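Local coordinates for periplasmic sugar-binding protein (PDB 4RXU) that binds D-glucose between two lobes and probably serves as the periplasmic receptor of an ABC-type sugar transporter, at residues 236-239 with 240-244; 212-215 with 216-220; 306-309 with 310-314; 77-80 with 81-85. One frame throughout, in Å; residues are numbered along the deposited sequence.

Contact 1. Residues 236-239 with 240-244; sequences TAAT and AADKG
T239 and D242 face each other across a short 3-10 turn that follows helix 224-237. A238 is the first residue to leave helical backbone angles. A238 and T239 are extended, and the 3-10 turn begins at A240. D242 N donates to T239 O (2.9 Å). K243 N repeats the three-residue span with A240 O, so two successive bonds hold the turn.

The side chain of D242 leans back over the start of this turn. Its CG lies beside its own backbone N (chi1 -57°), which brings OD2 to T239. OD2 takes the amide T239 N at 2.9 Å along an almost straight line (172°), on the anti side of the carboxylate. It also takes the hydroxyl T239 OG1 at 3.0 Å, this time from above the carboxylate plane. Both donors come to the same face. The other oxygen, OD1, forms a salt bridge with K192.

K243 runs extended beside this turn. Its CG passes 3.6 Å from T239 O, and its CE rests 3.7 Å from A238 CB. Its ammonium group goes further, to a salt bridge with D266 and a hydrogen bond with L235 O. This turn leads from helix 224-237 to strand 246-249 of the parallel sheet. With an alanine at D242, the T239 amide and hydroxyl would probably lose their shared acceptor, and K192 its charged mate.

One carboxylate thus takes two neutral donors on OD2 and a cation on OD1, which is consistent with an ionised aspartate fixed in its rotation.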
loop_
_atom_site.group_PDB
_atom_site.type_symbol
_atom_site.label_atom_id
_atom_site.label_comp_id
_atom_site.label_asym_id
_atom_site.label_seq_id
_atom_site.Cartn_x
_atom_site.Cartn_y
_atom_site.Cartn_z
ATOM N N THR A 236 -13.027 -15.834 -16.700
ATOM C CA THR A 236 -13.310 -17.115 -17.322
ATOM C C THR A 236 -14.406 -17.871 -16.570
ATOM O O THR A 236 -15.243 -18.540 -17.179
ATOM C CB THR A 236 -12.043 -17.937 -17.464
ATOM O OG1 THR A 236 -11.174 -17.264 -18.389
ATOM C CG2 THR A 236 -12.346 -19.333 -17.973
ATOM N N ALA A 237 -14.399 -17.753 -15.248
ATOM C CA ALA A 237 -15.376 -18.445 -14.413
ATOM C C ALA A 237 -16.710 -17.715 -14.409
ATOM O O ALA A 237 -17.769 -18.303 -14.219
ATOM C CB ALA A 237 -14.856 -18.554 -12.993
ATOM N N ALA A 238 -16.632 -16.412 -14.594
ATOM C CA ALA A 238 -17.808 -15.558 -14.578
ATOM C C ALA A 238 -18.589 -15.703 -15.868
ATOM O O ALA A 238 -18.040 -16.052 -16.916
ATOM C CB ALA A 238 -17.388 -14.122 -14.385
ATOM N N THR A 239 -19.882 -15.423 -15.790
ATOM C CA THR A 239 -20.748 -15.495 -16.971
ATOM C C THR A 239 -21.145 -14.087 -17.395
ATOM O O THR A 239 -20.837 -13.134 -16.686
ATOM C CB THR A 239 -22.022 -16.311 -16.688
ATOM O OG1 THR A 239 -22.845 -15.602 -15.750
ATOM C CG2 THR A 239 -21.662 -17.687 -16.135
ATOM N N ALA A 240 -21.853 -13.950 -18.521
ATOM C CA ALA A 240 -22.202 -12.617 -19.030
ATOM C C ALA A 240 -23.041 -11.834 -18.004
ATOM O O ALA A 240 -22.886 -10.618 -17.832
ATOM C CB ALA A 240 -22.924 -12.712 -20.376
ATOM N N ALA A 241 -23.884 -12.555 -17.273
ATOM C CA ALA A 241 -24.712 -11.948 -16.220
ATOM C C ALA A 241 -23.913 -11.331 -15.066
ATOM O O ALA A 241 -24.429 -10.521 -14.292
ATOM C CB ALA A 241 -25.682 -12.974 -15.671
ATOM N N ASP A 242 -22.659 -11.743 -14.958
ATOM C CA ASP A 242 -21.743 -11.244 -13.928
ATOM C C ASP A 242 -20.858 -10.101 -14.405
ATOM O O ASP A 242 -19.971 -9.650 -13.677
ATOM C CB ASP A 242 -20.843 -12.385 -13.471
ATOM C CG ASP A 242 -21.632 -13.567 -12.964
ATOM O OD1 ASP A 242 -22.610 -13.353 -12.235
ATOM O OD2 ASP A 242 -21.280 -14.716 -13.298
ATOM N N LYS A 243 -21.105 -9.636 -15.625
ATOM C CA LYS A 243 -20.279 -8.624 -16.238
ATOM C C LYS A 243 -21.111 -7.402 -16.529
ATOM O O LYS A 243 -21.825 -6.918 -15.650
ATOM C CB LYS A 243 -19.587 -9.205 -17.466
ATOM C CG LYS A 243 -18.605 -10.272 -17.035
ATOM C CD LYS A 243 -18.070 -11.091 -18.163
ATOM C CE LYS A 243 -17.336 -12.284 -17.590
ATOM N NZ LYS A 243 -16.600 -12.996 -18.642
ATOM N N GLY A 244 -21.019 -6.890 -17.749
ATOM C CA GLY A 244 -21.617 -5.618 -18.077
ATOM C C GLY A 244 -20.852 -4.480 -17.431
ATOM O O GLY A 244 -19.681 -4.263 -17.691
#

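Contact 2. Residues 212-215 with 216-220; sequences AKII and GQVTT
A212 O accepts the amide G216 N at 2.9 Å, a regular four-residue helical bond.

K213 comes next, and here the bonding weakens. Q217 N lies 3.4 Å from K213 O, a weak bond, while Q217 CG runs past the same oxygen at 3.7 Å. The chain of Q217 is extended beyond CG, and its amide end turns to other partners, with OE1 accepting from S194 OG and E196 N.

At I214 the carbonyl is shared. Two amides, Q217 N and V218 N, approach I214 O, and both bonds are weak. With CG1 of V218 beside its backbone N (chi1 -53°), CG2 falls between that N and the carbonyl carbon and comes to 3.5 Å from I214 O. The methyls I214 CG2 and V218 CG2 meet more loosely, at 4.3 Å. I214 also packs on F173, so helix 208-218 lies against helix 167-185 in the lobe with the parallel four-stranded sheet, one of the two lobes of the periplasmic binding protein fold.

At I215 the three-residue span takes over. I215 O bonds V218 N at 3.1 Å. T219 CB, one turn on, also comes to 3.1 Å from I215 O. The branch I215 CG2 crosses the T219 side chain at about a right angle, 4.1 Å from T219 CB. T219 OG1 bonds G162 O, and T220 OG1 bonds A161 O and W222 N, the latter from a residue of the glucose pocket.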
loop_
_atom_site.group_PDB
_atom_site.type_symbol
_atom_site.label_atom_id
_atom_site.label_comp_id
_atom_site.label_asym_id
_atom_site.label_seq_id
_atom_site.Cartn_x
_atom_site.Cartn_y
_atom_site.Cartn_z
ATOM N N ALA A 212 -8.196 -12.964 6.234
ATOM C CA ALA A 212 -7.139 -13.726 5.592
ATOM C C ALA A 212 -7.695 -14.770 4.627
ATOM O O ALA A 212 -7.061 -15.098 3.663
ATOM C CB ALA A 212 -6.243 -14.372 6.627
ATOM N N LYS A 213 -8.871 -15.319 4.918
ATOM C CA LYS A 213 -9.534 -16.277 3.996
ATOM C C LYS A 213 -9.972 -15.585 2.707
ATOM O O LYS A 213 -9.854 -16.138 1.626
ATOM C CB LYS A 213 -10.751 -16.961 4.630
ATOM C CG LYS A 213 -10.398 -17.831 5.824
ATOM C CD LYS A 213 -11.535 -18.731 6.228
ATOM C CE LYS A 213 -12.564 -17.985 7.018
ATOM N NZ LYS A 213 -13.684 -18.919 7.321
ATOM N N ILE A 214 -10.478 -14.361 2.839
ATOM C CA ILE A 214 -10.861 -13.601 1.662
ATOM C C ILE A 214 -9.624 -13.242 0.864
ATOM O O ILE A 214 -9.566 -13.480 -0.352
ATOM C CB ILE A 214 -11.669 -12.322 2.005
ATOM C CG1 ILE A 214 -12.966 -12.687 2.740
ATOM C CG2 ILE A 214 -11.982 -11.542 0.733
ATOM C CD1 ILE A 214 -13.641 -11.464 3.333
ATOM N N ILE A 215 -8.629 -12.688 1.554
ATOM C CA ILE A 215 -7.406 -12.268 0.879
ATOM C C ILE A 215 -6.781 -13.456 0.164
ATOM O O ILE A 215 -6.305 -13.325 -0.941
ATOM C CB ILE A 215 -6.428 -11.556 1.851
ATOM C CG1 ILE A 215 -7.054 -10.232 2.279
ATOM C CG2 ILE A 215 -5.010 -11.418 1.262
ATOM C CD1 ILE A 215 -6.372 -9.591 3.460
ATOM N N GLY A 216 -6.826 -14.632 0.770
ATOM C CA GLY A 216 -6.250 -15.819 0.104
ATOM C C GLY A 216 -6.863 -16.104 -1.251
ATOM O O GLY A 216 -6.206 -16.566 -2.169
ATOM N N GLN A 217 -8.169 -15.869 -1.350
ATOM C CA GLN A 217 -8.891 -16.104 -2.606
ATOM C C GLN A 217 -8.671 -15.017 -3.653
ATOM O O GLN A 217 -8.808 -15.282 -4.857
ATOM C CB GLN A 217 -10.383 -16.204 -2.347
ATOM C CG GLN A 217 -10.780 -17.478 -1.664
ATOM C CD GLN A 217 -12.277 -17.667 -1.723
ATOM O OE1 GLN A 217 -13.033 -16.721 -1.536
ATOM N NE2 GLN A 217 -12.709 -18.886 -1.955
ATOM N N VAL A 218 -8.355 -13.808 -3.199
ATOM C CA VAL A 218 -8.287 -12.639 -4.102
ATOM C C VAL A 218 -6.920 -11.953 -4.117
ATOM O O VAL A 218 -6.787 -10.864 -4.636
ATOM C CB VAL A 218 -9.428 -11.612 -3.853
ATOM C CG1 VAL A 218 -10.790 -12.300 -3.892
ATOM C CG2 VAL A 218 -9.246 -10.831 -2.551
ATOM N N THR A 219 -5.890 -12.615 -3.606
ATOM C CA THR A 219 -4.594 -11.960 -3.477
ATOM C C THR A 219 -3.896 -11.819 -4.812
ATOM O O THR A 219 -3.862 -12.749 -5.617
ATOM C CB THR A 219 -3.658 -12.614 -2.428
ATOM O OG1 THR A 219 -2.492 -11.800 -2.286
ATOM C CG2 THR A 219 -3.230 -14.036 -2.814
ATOM N N THR A 220 -3.333 -10.635 -5.000
ATOM C CA THR A 220 -2.449 -10.337 -6.108
ATOM C C THR A 220 -0.997 -10.591 -5.744
ATOM O O THR A 220 -0.133 -10.561 -6.617
ATOM C CB THR A 220 -2.541 -8.871 -6.488
ATOM O OG1 THR A 220 -2.070 -8.072 -5.385
ATOM C CG2 THR A 220 -3.939 -8.490 -6.833
#

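Contact 3. Residues 306-309 with 310-314; sequences DAIK and AAVAL
I308 and V312 meet through one methyl each, and both first torsions serve that meeting. In I308, CG1 lies beside the backbone N (chi1 -67°), which leaves CG2 opposite that N and pointing forward along the helix. In V312, CG1 takes the position opposite the N (chi1 167°), leaving CG2 beside the backbone N and facing back. I308 CG2 and V312 CG2 come within 4.1 Å. The two side chains lie obliquely to each other.

V312 CG2 also reaches I308 O at 3.3 Å, so the methyl lies against the carbonyl that its own amide uses. That amide bond, V312 N to I308 O, is 2.9 Å long.

The rest is continuous alpha-helix. A310 N bonds D306 O, A311 N bonds A307 O, and A313 N bonds K309 O. A311 CB lies 3.4 Å from A307 O, and A310 CB is 3.5 Å from D306 O.

On the sheet side of helix 300-315, A307 touches Y117, and A310 touches I115 and I336. Y61 of strand 61-67 contacts both I308 and V312, so the methyl pair belongs to a packed surface. D306 OD2 makes a weak hydrogen bond with S338 OG.

All four carbonyls from D306 to K309 are matched by amides one turn on. The I308-V312 pair is apolar and adds no polar bond, so every hydrogen bond between the two segments comes from the backbone.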
loop_
_atom_site.group_PDB
_atom_site.type_symbol
_atom_site.label_atom_id
_atom_site.label_comp_id
_atom_site.label_asym_id
_atom_site.label_seq_id
_atom_site.Cartn_x
_atom_site.Cartn_y
_atom_site.Cartn_z
ATOM N N ASP A 306 9.259 12.579 7.076
ATOM C CA ASP A 306 8.827 12.180 8.423
ATOM C C ASP A 306 9.813 11.204 9.037
ATOM O O ASP A 306 10.186 11.321 10.194
ATOM C CB ASP A 306 7.418 11.599 8.409
ATOM C CG ASP A 306 6.351 12.660 8.372
ATOM O OD1 ASP A 306 6.656 13.869 8.524
ATOM O OD2 ASP A 306 5.184 12.253 8.211
ATOM N N ALA A 307 10.285 10.274 8.223
ATOM C CA ALA A 307 11.279 9.287 8.683
ATOM C C ALA A 307 12.647 9.915 8.965
ATOM O O ALA A 307 13.312 9.579 9.952
ATOM C CB ALA A 307 11.428 8.168 7.666
ATOM N N ILE A 308 13.075 10.793 8.078
ATOM C CA ILE A 308 14.367 11.452 8.261
ATOM C C ILE A 308 14.291 12.312 9.530
ATOM O O ILE A 308 15.191 12.291 10.372
ATOM C CB ILE A 308 14.776 12.280 7.030
ATOM C CG1 ILE A 308 15.055 11.357 5.839
ATOM C CG2 ILE A 308 16.007 13.142 7.357
ATOM C CD1 ILE A 308 15.146 12.078 4.504
ATOM N N LYS A 309 13.234 13.098 9.653
ATOM C CA LYS A 309 13.066 13.967 10.820
ATOM C C LYS A 309 13.085 13.152 12.131
ATOM O O LYS A 309 13.735 13.523 13.125
ATOM C CB LYS A 309 11.789 14.807 10.688
ATOM C CG LYS A 309 11.873 15.905 9.627
ATOM C CD LYS A 309 10.665 16.844 9.628
ATOM C CE LYS A 309 9.523 16.405 8.725
ATOM N NZ LYS A 309 8.458 17.454 8.713
ATOM N N ALA A 310 12.411 12.016 12.140
ATOM C CA ALA A 310 12.356 11.196 13.351
ATOM C C ALA A 310 13.727 10.643 13.653
ATOM O O ALA A 310 14.157 10.663 14.805
ATOM C CB ALA A 310 11.347 10.081 13.212
ATOM N N ALA A 311 14.420 10.151 12.622
ATOM C CA ALA A 311 15.782 9.660 12.797
ATOM C C ALA A 311 16.739 10.709 13.342
ATOM O O ALA A 311 17.476 10.451 14.298
ATOM C CB ALA A 311 16.316 9.094 11.496
ATOM N N VAL A 312 16.697 11.898 12.762
ATOM C CA VAL A 312 17.568 12.984 13.180
ATOM C C VAL A 312 17.264 13.355 14.633
ATOM O O VAL A 312 18.175 13.617 15.428
ATOM C CB VAL A 312 17.455 14.187 12.208
ATOM C CG1 VAL A 312 18.096 15.455 12.787
ATOM C CG2 VAL A 312 18.083 13.804 10.873
ATOM N N ALA A 313 15.984 13.379 14.997
ATOM C CA ALA A 313 15.633 13.675 16.399
ATOM C C ALA A 313 16.273 12.645 17.334
ATOM O O ALA A 313 16.925 12.988 18.328
ATOM C CB ALA A 313 14.113 13.730 16.594
ATOM N N LEU A 314 16.127 11.374 16.998
ATOM C CA LEU A 314 16.736 10.314 17.814
ATOM C C LEU A 314 18.255 10.383 17.893
ATOM O O LEU A 314 18.835 10.093 18.926
ATOM C CB LEU A 314 16.278 8.957 17.302
ATOM C CG LEU A 314 14.784 8.703 17.460
ATOM C CD1 LEU A 314 14.328 7.570 16.568
ATOM C CD2 LEU A 314 14.431 8.382 18.891
#

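Contact 4. Residues 77-80 with 81-85; sequences ENVE and ALIAK
V79 and I83 sit one turn apart on helix 72-84, where I83 N bonds V79 O at 2.9 Å in a nearly straight line (167°), and A81 N, L82 N and A84 N bond the carbonyls of E77, N78 and E80 with the same four-residue span, less straight.

V79 sends CG1 forward along the helix, opposite its backbone N (chi1 172°). I83 answers with the end of its longer branch: CG1 lies beside the backbone N, and CD1 extends from it to 3.9 Å from V79 CG1. On the way, I83 CG1 passes V79 O at 3.3 Å.

L82 lies only against a carbonyl: its CG is 3.3 Å from N78 O, which its amide occupies. A81 CB is 3.6 Å from E77 O.

The buried side of the helix covers the sheet of its lobe. V79 packs on L90 and I92, and L82 on L66, L90 and V36. The helix makes a beta-alpha-beta crossover between strands 61-67 and 89-92, two parallel strands of the mixed sheet, which flank strand 29-37. On the outer side, the carboxylate of E80 makes a salt bridge with K76, one turn back.

Backbone amides occupy the carbonyls beneath the branched side chains, so these polar atoms are satisfied where apolar groups cover them.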
loop_
_atom_site.group_PDB
_atom_site.type_symbol
_atom_site.label_atom_id
_atom_site.label_comp_id
_atom_site.label_asym_id
_atom_site.label_seq_id
_atom_site.Cartn_x
_atom_site.Cartn_y
_atom_site.Cartn_z
ATOM N N GLU A 77 19.796 -10.109 7.720
ATOM C CA GLU A 77 21.204 -9.884 7.412
ATOM C C GLU A 77 21.496 -8.399 7.223
ATOM O O GLU A 77 22.462 -7.872 7.774
ATOM C CB GLU A 77 21.610 -10.664 6.160
ATOM C CG GLU A 77 21.519 -12.174 6.313
ATOM C CD GLU A 77 22.458 -12.911 5.378
ATOM O OE1 GLU A 77 22.884 -12.313 4.368
ATOM O OE2 GLU A 77 22.768 -14.089 5.653
ATOM N N ASN A 78 20.655 -7.731 6.440
ATOM C CA ASN A 78 20.813 -6.317 6.189
ATOM C C ASN A 78 20.859 -5.552 7.501
ATOM O O ASN A 78 21.710 -4.664 7.701
ATOM C CB ASN A 78 19.664 -5.789 5.325
ATOM C CG ASN A 78 19.768 -6.173 3.863
ATOM O OD1 ASN A 78 18.737 -6.123 3.144
ATOM N ND2 ASN A 78 20.956 -6.475 3.386
ATOM N N VAL A 79 19.917 -5.866 8.383
ATOM C CA VAL A 79 19.896 -5.211 9.691
ATOM C C VAL A 79 21.198 -5.499 10.437
ATOM O O VAL A 79 21.797 -4.604 11.027
ATOM C CB VAL A 79 18.659 -5.620 10.500
ATOM C CG1 VAL A 79 18.705 -5.116 11.935
ATOM C CG2 VAL A 79 17.424 -5.060 9.819
ATOM N N GLU A 80 21.633 -6.759 10.420
ATOM C CA GLU A 80 22.846 -7.107 11.154
ATOM C C GLU A 80 24.079 -6.363 10.610
ATOM O O GLU A 80 24.943 -5.910 11.383
ATOM C CB GLU A 80 23.041 -8.619 11.183
ATOM C CG GLU A 80 21.921 -9.326 11.954
ATOM C CD GLU A 80 21.873 -10.823 11.776
ATOM O OE1 GLU A 80 22.222 -11.310 10.688
ATOM O OE2 GLU A 80 21.455 -11.516 12.740
ATOM N N ALA A 81 24.130 -6.187 9.290
ATOM C CA ALA A 81 25.245 -5.474 8.645
ATOM C C ALA A 81 25.246 -4.023 9.081
ATOM O O ALA A 81 26.290 -3.452 9.359
ATOM C CB ALA A 81 25.134 -5.552 7.142
ATOM N N LEU A 82 24.055 -3.432 9.165
ATOM C CA LEU A 82 23.951 -2.025 9.536
ATOM C C LEU A 82 24.330 -1.822 11.008
ATOM O O LEU A 82 25.005 -0.859 11.365
ATOM C CB LEU A 82 22.539 -1.523 9.271
ATOM C CG LEU A 82 22.228 -1.362 7.776
ATOM C CD1 LEU A 82 20.731 -1.120 7.574
ATOM C CD2 LEU A 82 23.064 -0.275 7.103
ATOM N N ILE A 83 23.892 -2.747 11.856
ATOM C CA ILE A 83 24.284 -2.733 13.278
ATOM C C ILE A 83 25.796 -2.724 13.380
ATOM O O ILE A 83 26.364 -1.956 14.164
ATOM C CB ILE A 83 23.720 -3.935 14.041
ATOM C CG1 ILE A 83 22.208 -3.774 14.206
ATOM C CG2 ILE A 83 24.403 -4.081 15.400
ATOM C CD1 ILE A 83 21.518 -5.055 14.630
ATOM N N ALA A 84 26.441 -3.559 12.571
ATOM C CA ALA A 84 27.886 -3.714 12.634
ATOM C C ALA A 84 28.617 -2.476 12.137
ATOM O O ALA A 84 29.743 -2.189 12.552
ATOM C CB ALA A 84 28.327 -4.946 11.873
ATOM N N LYS A 85 27.973 -1.745 11.245
ATOM C CA LYS A 85 28.480 -0.450 10.811
ATOM C C LYS A 85 28.239 0.702 11.779
ATOM O O LYS A 85 28.705 1.814 11.543
ATOM C CB LYS A 85 27.849 -0.089 9.496
ATOM C CG LYS A 85 28.339 -0.961 8.376
ATOM C CD LYS A 85 27.932 -0.338 7.066
ATOM C CE LYS A 85 28.443 -1.159 5.903
ATOM N NZ LYS A 85 27.464 -2.240 5.617
#

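Following the chain, contact 4 comes first, then contact 2, contact 1 and contact 3. They lie in series; none nests in or crosses another. Each joins adjoining segments, so none closes a long loop. Contact 4 is within helix 72-84 and contact 3 within helix 300-315. Both helices pack on the same mixed sheet, with contact centres about 19 Å apart. Contacts 2 and 1 belong to the other lobe, on the consecutive helix 208-218 and the turn after helix 224-237; their centres are about 20 Å apart. The outermost, contact 1, lies about 51 Å from contact 3 between centres. Contact 2 is nearest the glucose.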